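Local coordinates for De novo designed protein Foldit4 (Synthetic construct, PDB 6WI5), which has no known natural function, being a small alpha/beta protein designed de novo with Foldit, at residues I7-Q12 with V50-R55; N33-H38 with I54-K59. All blocks are in the same frame, centred on the assembly; numbering follows the deposited sequence.

Contact 1: residues I7-Q12 with V50-R55; sequences IRIRVQ and VHVRIR
Val50 and Ile9 face each other as a hydrogen-bonded antiparallel pair: Val50 N reaches Ile9 O at 2.8 Å and Ile9 N returns to Val50 O at the same length. Within the pair Ile9 CD1 approaches Val50 CG1 at 4.2 Å; beyond it, Val50 CG2 meets Val11 CG2 at 3.8 Å, the two side chains crossing at a slant. Ile7 is bound likewise to Val52, its N lying 2.7 Å from Val52 O with an N-H...O angle of 168°, and Val52 N donates back to Ile7 O. With this register and the alternation along each strand, Ile7, Ile9, Val50 and Val52 share one face, where Leu20 touches both Ile9 and Val50.

The reverse face carries Arg8 and His51. With CG anti to the backbone N (chi1 -178°), Arg8 lays CG over the imidazole, 4.0 Å from the ring centroid of His51, a CH-pi contact displaced toward the rim. Glu49 OE1 bonds His51 NE2; an alanine in place of His51 would probably leave Glu49 OE1 without its imidazole partner and strip the ring from beside Arg8 CG. The antiparallel strand order 36-44, 47-56, 3-11, 81-87, with helices 17-31 and 59-76 as connections, is that of the ferredoxin-like beta-alpha-beta-beta-alpha-beta fold.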
loop_
_atom_site.group_PDB
_atom_site.type_symbol
_atom_site.label_atom_id
_atom_site.label_comp_id
_atom_site.label_asym_id
_atom_site.label_seq_id
_atom_site.Cartn_x
_atom_site.Cartn_y
_atom_site.Cartn_z
ATOM N N ILE A 7 0.254 -5.045 0.813
ATOM C CA ILE A 7 0.331 -4.200 1.997
ATOM C C ILE A 7 -1.040 -4.175 2.655
ATOM O O ILE A 7 -2.038 -3.848 2.004
ATOM C CB ILE A 7 0.796 -2.775 1.648
ATOM C CG1 ILE A 7 2.100 -2.819 0.851
ATOM C CG2 ILE A 7 0.973 -1.947 2.912
ATOM C CD1 ILE A 7 2.583 -1.459 0.406
ATOM N N ARG A 8 -1.087 -4.526 3.936
ATOM C CA ARG A 8 -2.320 -4.518 4.715
ATOM C C ARG A 8 -2.206 -3.444 5.786
ATOM O O ARG A 8 -1.268 -3.463 6.588
ATOM C CB ARG A 8 -2.579 -5.883 5.351
ATOM C CG ARG A 8 -3.874 -5.956 6.145
ATOM C CD ARG A 8 -3.972 -7.263 6.913
ATOM N NE ARG A 8 -2.934 -7.370 7.935
ATOM C CZ ARG A 8 -2.724 -8.452 8.676
ATOM N NH1 ARG A 8 -3.479 -9.529 8.509
ATOM N NH2 ARG A 8 -1.757 -8.460 9.584
ATOM N N ILE A 9 -3.158 -2.515 5.798
ATOM C CA ILE A 9 -3.141 -1.375 6.708
ATOM C C ILE A 9 -4.394 -1.433 7.567
ATOM O O ILE A 9 -5.514 -1.426 7.042
ATOM C CB ILE A 9 -3.066 -0.044 5.946
ATOM C CG1 ILE A 9 -1.939 -0.088 4.915
ATOM C CG2 ILE A 9 -2.871 1.115 6.917
ATOM C CD1 ILE A 9 -2.271 0.625 3.631
ATOM N N ARG A 10 -4.208 -1.482 8.883
ATOM C CA ARG A 10 -5.318 -1.430 9.828
ATOM C C ARG A 10 -5.594 0.030 10.169
ATOM O O ARG A 10 -4.756 0.703 10.778
ATOM C CB ARG A 10 -5.007 -2.241 11.083
ATOM C CG ARG A 10 -5.248 -3.733 10.929
ATOM C CD ARG A 10 -4.958 -4.482 12.220
ATOM N NE ARG A 10 -6.019 -5.430 12.551
ATOM C CZ ARG A 10 -7.040 -5.154 13.357
ATOM N NH1 ARG A 10 -7.962 -6.075 13.604
ATOM N NH2 ARG A 10 -7.138 -3.957 13.919
ATOM N N VAL A 11 -6.766 0.519 9.772
ATOM C CA VAL A 11 -7.159 1.906 9.987
ATOM C C VAL A 11 -8.094 1.969 11.185
ATOM O O VAL A 11 -8.988 1.127 11.336
ATOM C CB VAL A 11 -7.825 2.497 8.729
ATOM C CG1 VAL A 11 -8.032 3.995 8.888
ATOM C CG2 VAL A 11 -6.986 2.197 7.496
ATOM N N GLN A 12 -7.887 2.970 12.042
ATOM C CA GLN A 12 -8.682 3.090 13.260
ATOM C C GLN A 12 -10.143 3.384 12.937
ATOM O O GLN A 12 -11.043 2.628 13.323
ATOM C CB GLN A 12 -8.097 4.178 14.162
ATOM N N VAL A 50 -7.194 -1.785 4.830
ATOM C CA VAL A 50 -6.907 -1.393 3.455
ATOM C C VAL A 50 -5.839 -2.327 2.907
ATOM O O VAL A 50 -4.748 -2.438 3.481
ATOM C CB VAL A 50 -6.451 0.073 3.371
ATOM C CG1 VAL A 50 -6.120 0.439 1.932
ATOM C CG2 VAL A 50 -7.525 0.996 3.929
ATOM N N HIS A 51 -6.152 -3.002 1.806
ATOM C CA HIS A 51 -5.242 -3.947 1.169
ATOM C C HIS A 51 -4.774 -3.361 -0.154
ATOM O O HIS A 51 -5.596 -3.025 -1.013
ATOM C CB HIS A 51 -5.918 -5.300 0.950
ATOM C CG HIS A 51 -6.240 -6.027 2.219
ATOM N ND1 HIS A 51 -5.598 -7.186 2.596
ATOM C CD2 HIS A 51 -7.130 -5.752 3.202
ATOM C CE1 HIS A 51 -6.083 -7.598 3.755
ATOM N NE2 HIS A 51 -7.013 -6.746 4.144
ATOM N N VAL A 52 -3.459 -3.242 -0.314
ATOM C CA VAL A 52 -2.846 -2.715 -1.529
ATOM C C VAL A 52 -1.961 -3.803 -2.114
ATOM O O VAL A 52 -1.051 -4.299 -1.437
ATOM C CB VAL A 52 -2.029 -1.443 -1.255
ATOM C CG1 VAL A 52 -1.506 -0.858 -2.557
ATOM C CG2 VAL A 52 -2.864 -0.421 -0.496
ATOM N N ARG A 53 -2.219 -4.172 -3.364
ATOM C CA ARG A 53 -1.393 -5.130 -4.086
ATOM C C ARG A 53 -0.716 -4.430 -5.255
ATOM O O ARG A 53 -1.382 -3.763 -6.055
ATOM C CB ARG A 53 -2.217 -6.320 -4.579
ATOM C CG ARG A 53 -1.372 -7.419 -5.199
ATOM C CD ARG A 53 -2.200 -8.645 -5.541
ATOM N NE ARG A 53 -3.266 -8.338 -6.487
ATOM C CZ ARG A 53 -3.100 -8.273 -7.804
ATOM N NH1 ARG A 53 -1.903 -8.486 -8.333
ATOM N NH2 ARG A 53 -4.129 -7.991 -8.592
ATOM N N ILE A 54 0.601 -4.581 -5.347
ATOM C CA ILE A 54 1.414 -3.914 -6.358
ATOM C C ILE A 54 2.248 -4.964 -7.075
ATOM O O ILE A 54 2.890 -5.798 -6.428
ATOM C CB ILE A 54 2.322 -2.835 -5.736
ATOM C CG1 ILE A 54 1.481 -1.743 -5.076
ATOM C CG2 ILE A 54 3.234 -2.233 -6.786
ATOM C CD1 ILE A 54 2.300 -0.701 -4.349
ATOM N N ARG A 55 2.238 -4.926 -8.405
ATOM C CA ARG A 55 3.009 -5.847 -9.229
ATOM C C ARG A 55 3.937 -5.056 -10.140
ATOM O O ARG A 55 3.518 -4.066 -10.750
ATOM C CB ARG A 55 2.093 -6.748 -10.066
ATOM C CG ARG A 55 1.316 -7.785 -9.272
ATOM C CD ARG A 55 1.070 -9.026 -10.119
ATOM N NE ARG A 55 0.394 -8.707 -11.373
ATOM C CZ ARG A 55 -0.808 -9.159 -11.712
ATOM N NH1 ARG A 55 -1.470 -9.966 -10.896
ATOM N NH2 ARG A 55 -1.347 -8.811 -12.873
#

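Contact 2: residues N33-H38 with I54-K59; sequences NSVEVH and IRHDDK
Glu36 OE2 stands 2.7 Å from Arg55 NH2, the shortest polar approach between the two segments and a salt bridge. The oxygen comes in over a face of the guanidinium, and the carboxylate and guanidinium planes are 83° apart. Both oxygens crowd the same nitrogen, Glu36 OE1 being 3.0 Å from Arg55 NH2. Glu36 is extended, whereas Arg55 bends at chi2 and chi3, and the two side chains lie side by side, pointing the same way. The bridge probably also tempers the repulsion from Arg53, whose NH1 lies close to that of Arg55.

Beneath these charges the same two residues form a hydrogen-bonded antiparallel pair: Arg55 N donates to Glu36 O at 3.0 Å, and Glu36 N to Arg55 O at a longer 3.3 Å. This is the open end of the beta hairpin made by strands 36-44 and 47-56, where the chain enters the first strand from a loop and leaves the second for helix 59-76.

Ile54 and Val37, a non-hydrogen-bonded pair, project from the other face. Val35 and Ile54 cross at an angle, CG1 of Val35 meeting CG2 of Ile54 at 3.6 Å, while Val37 runs beside Ile54. Helix 17-31 supplies Val28 against both valines, and helix 59-76 brings Ile62 and Ile69 to Ile54.

His56, the last residue of its strand, packs beside Val35 and Ser34. Val35 CG2 comes within 3.7 Å of His56 CD2, the side chains nearly perpendicular. Ser34 OG sits near the ring plane at its edge, weakly bonded to His56 NE2 at 3.3 Å, though its stronger partner is Ser32 OG. Through ND1 the His56 ring also makes a weak bond of 3.5 Å to Asp58 O. Asp58 is the N-cap of helix 59-76, its side chain capping a backbone N just past the segment; OD2 is also hydrogen-bonded to Thr61 OG1.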
loop_
_atom_site.group_PDB
_atom_site.type_symbol
_atom_site.label_atom_id
_atom_site.label_comp_id
_atom_site.label_asym_id
_atom_site.label_seq_id
_atom_site.Cartn_x
_atom_site.Cartn_y
_atom_site.Cartn_z
ATOM N N ASN A 33 3.857 4.903 -14.467
ATOM C CA ASN A 33 2.568 4.445 -14.969
ATOM C C ASN A 33 2.572 2.968 -15.338
ATOM O O ASN A 33 1.505 2.414 -15.624
ATOM C CB ASN A 33 2.144 5.279 -16.182
ATOM C CG ASN A 33 3.245 5.400 -17.219
ATOM O OD1 ASN A 33 4.285 4.748 -17.121
ATOM N ND2 ASN A 33 3.018 6.238 -18.224
ATOM N N SER A 34 3.739 2.324 -15.345
ATOM C CA SER A 34 3.832 0.894 -15.603
ATOM C C SER A 34 3.539 0.052 -14.369
ATOM O O SER A 34 3.405 -1.170 -14.489
ATOM C CB SER A 34 5.224 0.549 -16.138
ATOM O OG SER A 34 6.230 0.905 -15.204
ATOM N N VAL A 35 3.432 0.672 -13.199
ATOM C CA VAL A 35 3.199 -0.055 -11.957
ATOM C C VAL A 35 1.726 -0.427 -11.859
ATOM O O VAL A 35 0.846 0.437 -11.942
ATOM C CB VAL A 35 3.644 0.783 -10.749
ATOM C CG1 VAL A 35 3.217 0.116 -9.457
ATOM C CG2 VAL A 35 5.152 0.988 -10.772
ATOM N N GLU A 36 1.456 -1.717 -11.679
ATOM C CA GLU A 36 0.098 -2.217 -11.515
ATOM C C GLU A 36 -0.276 -2.187 -10.038
ATOM O O GLU A 36 0.474 -2.685 -9.194
ATOM C CB GLU A 36 -0.009 -3.638 -12.073
ATOM C CG GLU A 36 -1.392 -4.254 -12.023
ATOM C CD GLU A 36 -1.428 -5.623 -12.677
ATOM O OE1 GLU A 36 -0.423 -6.003 -13.315
ATOM O OE2 GLU A 36 -2.457 -6.318 -12.553
ATOM N N VAL A 37 -1.428 -1.595 -9.727
ATOM C CA VAL A 37 -1.861 -1.434 -8.343
ATOM C C VAL A 37 -3.348 -1.753 -8.242
ATOM O O VAL A 37 -4.135 -1.400 -9.127
ATOM C CB VAL A 37 -1.555 -0.014 -7.813
ATOM C CG1 VAL A 37 -2.314 1.046 -8.607
ATOM C CG2 VAL A 37 -1.872 0.085 -6.329
ATOM N N HIS A 38 -3.724 -2.444 -7.168
ATOM C CA HIS A 38 -5.115 -2.720 -6.840
ATOM C C HIS A 38 -5.329 -2.452 -5.358
ATOM O O HIS A 38 -4.494 -2.819 -4.527
ATOM C CB HIS A 38 -5.507 -4.170 -7.170
ATOM C CG HIS A 38 -5.420 -4.509 -8.626
ATOM N ND1 HIS A 38 -4.257 -4.949 -9.219
ATOM C CD2 HIS A 38 -6.353 -4.475 -9.607
ATOM C CE1 HIS A 38 -4.475 -5.172 -10.503
ATOM N NE2 HIS A 38 -5.740 -4.891 -10.764
ATOM N N ILE A 54 0.601 -4.581 -5.347
ATOM C CA ILE A 54 1.414 -3.914 -6.358
ATOM C C ILE A 54 2.248 -4.964 -7.075
ATOM O O ILE A 54 2.890 -5.798 -6.428
ATOM C CB ILE A 54 2.322 -2.835 -5.736
ATOM C CG1 ILE A 54 1.481 -1.743 -5.076
ATOM C CG2 ILE A 54 3.234 -2.233 -6.786
ATOM C CD1 ILE A 54 2.300 -0.701 -4.349
ATOM N N ARG A 55 2.238 -4.926 -8.405
ATOM C CA ARG A 55 3.009 -5.847 -9.229
ATOM C C ARG A 55 3.937 -5.056 -10.140
ATOM O O ARG A 55 3.518 -4.066 -10.750
ATOM C CB ARG A 55 2.093 -6.748 -10.066
ATOM C CG ARG A 55 1.316 -7.785 -9.272
ATOM C CD ARG A 55 1.070 -9.026 -10.119
ATOM N NE ARG A 55 0.394 -8.707 -11.373
ATOM C CZ ARG A 55 -0.808 -9.159 -11.712
ATOM N NH1 ARG A 55 -1.470 -9.966 -10.896
ATOM N NH2 ARG A 55 -1.347 -8.811 -12.873
ATOM N N HIS A 56 5.193 -5.493 -10.230
ATOM C CA HIS A 56 6.169 -4.839 -11.092
ATOM C C HIS A 56 7.316 -5.803 -11.356
ATOM O O HIS A 56 7.522 -6.772 -10.620
ATOM C CB HIS A 56 6.690 -3.539 -10.470
ATOM C CG HIS A 56 7.298 -2.596 -11.462
ATOM N ND1 HIS A 56 8.645 -2.315 -11.493
ATOM C CD2 HIS A 56 6.736 -1.872 -12.458
ATOM C CE1 HIS A 56 8.889 -1.453 -12.468
ATOM N NE2 HIS A 56 7.749 -1.169 -13.066
ATOM N N ASP A 57 8.067 -5.512 -12.420
ATOM C CA ASP A 57 9.200 -6.344 -12.808
ATOM C C ASP A 57 10.501 -5.942 -12.122
ATOM O O ASP A 57 11.368 -6.799 -11.911
ATOM C CB ASP A 57 9.395 -6.296 -14.328
ATOM C CG ASP A 57 8.162 -6.745 -15.093
ATOM O OD1 ASP A 57 7.523 -5.897 -15.749
ATOM O OD2 ASP A 57 7.826 -7.945 -15.027
ATOM N N ASP A 58 10.658 -4.666 -11.768
ATOM C CA ASP A 58 11.903 -4.142 -11.211
ATOM C C ASP A 58 11.801 -4.112 -9.689
ATOM O O ASP A 58 10.990 -3.367 -9.130
ATOM C CB ASP A 58 12.198 -2.752 -11.771
ATOM C CG ASP A 58 13.484 -2.162 -11.221
ATOM O OD1 ASP A 58 14.542 -2.813 -11.345
ATOM O OD2 ASP A 58 13.435 -1.039 -10.678
ATOM N N LYS A 59 12.638 -4.914 -9.023
ATOM C CA LYS A 59 12.614 -4.963 -7.564
ATOM C C LYS A 59 13.078 -3.650 -6.946
ATOM O O LYS A 59 12.610 -3.281 -5.862
ATOM C CB LYS A 59 13.474 -6.124 -7.060
ATOM C CG LYS A 59 13.352 -6.386 -5.564
ATOM C CD LYS A 59 14.103 -7.643 -5.155
#

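Strand 47-56 serves both contacts: contact 1 joins it to strand 3-11 in the middle of the sheet, contact 2 to an outermost strand, 36-44. Their centres lie about 15 Å apart, and Ile54 and Arg55 belong to both segment pairs. Between them the strands continue pairing, with a probable hydrogen bond from Arg53 N to His38 O (2.9 Å) and Val52 CG1 against Val37 CG2. Contact 1 is buried, five of its seven touching residues being so, and combines four backbone bonds, branched aliphatic packing and one CH-pi contact on the outer face. Contact 2, its centre about 12 Å from the chain centre, is partly buried; two such bonds are joined by a salt bridge and weak histidine links near a helix start.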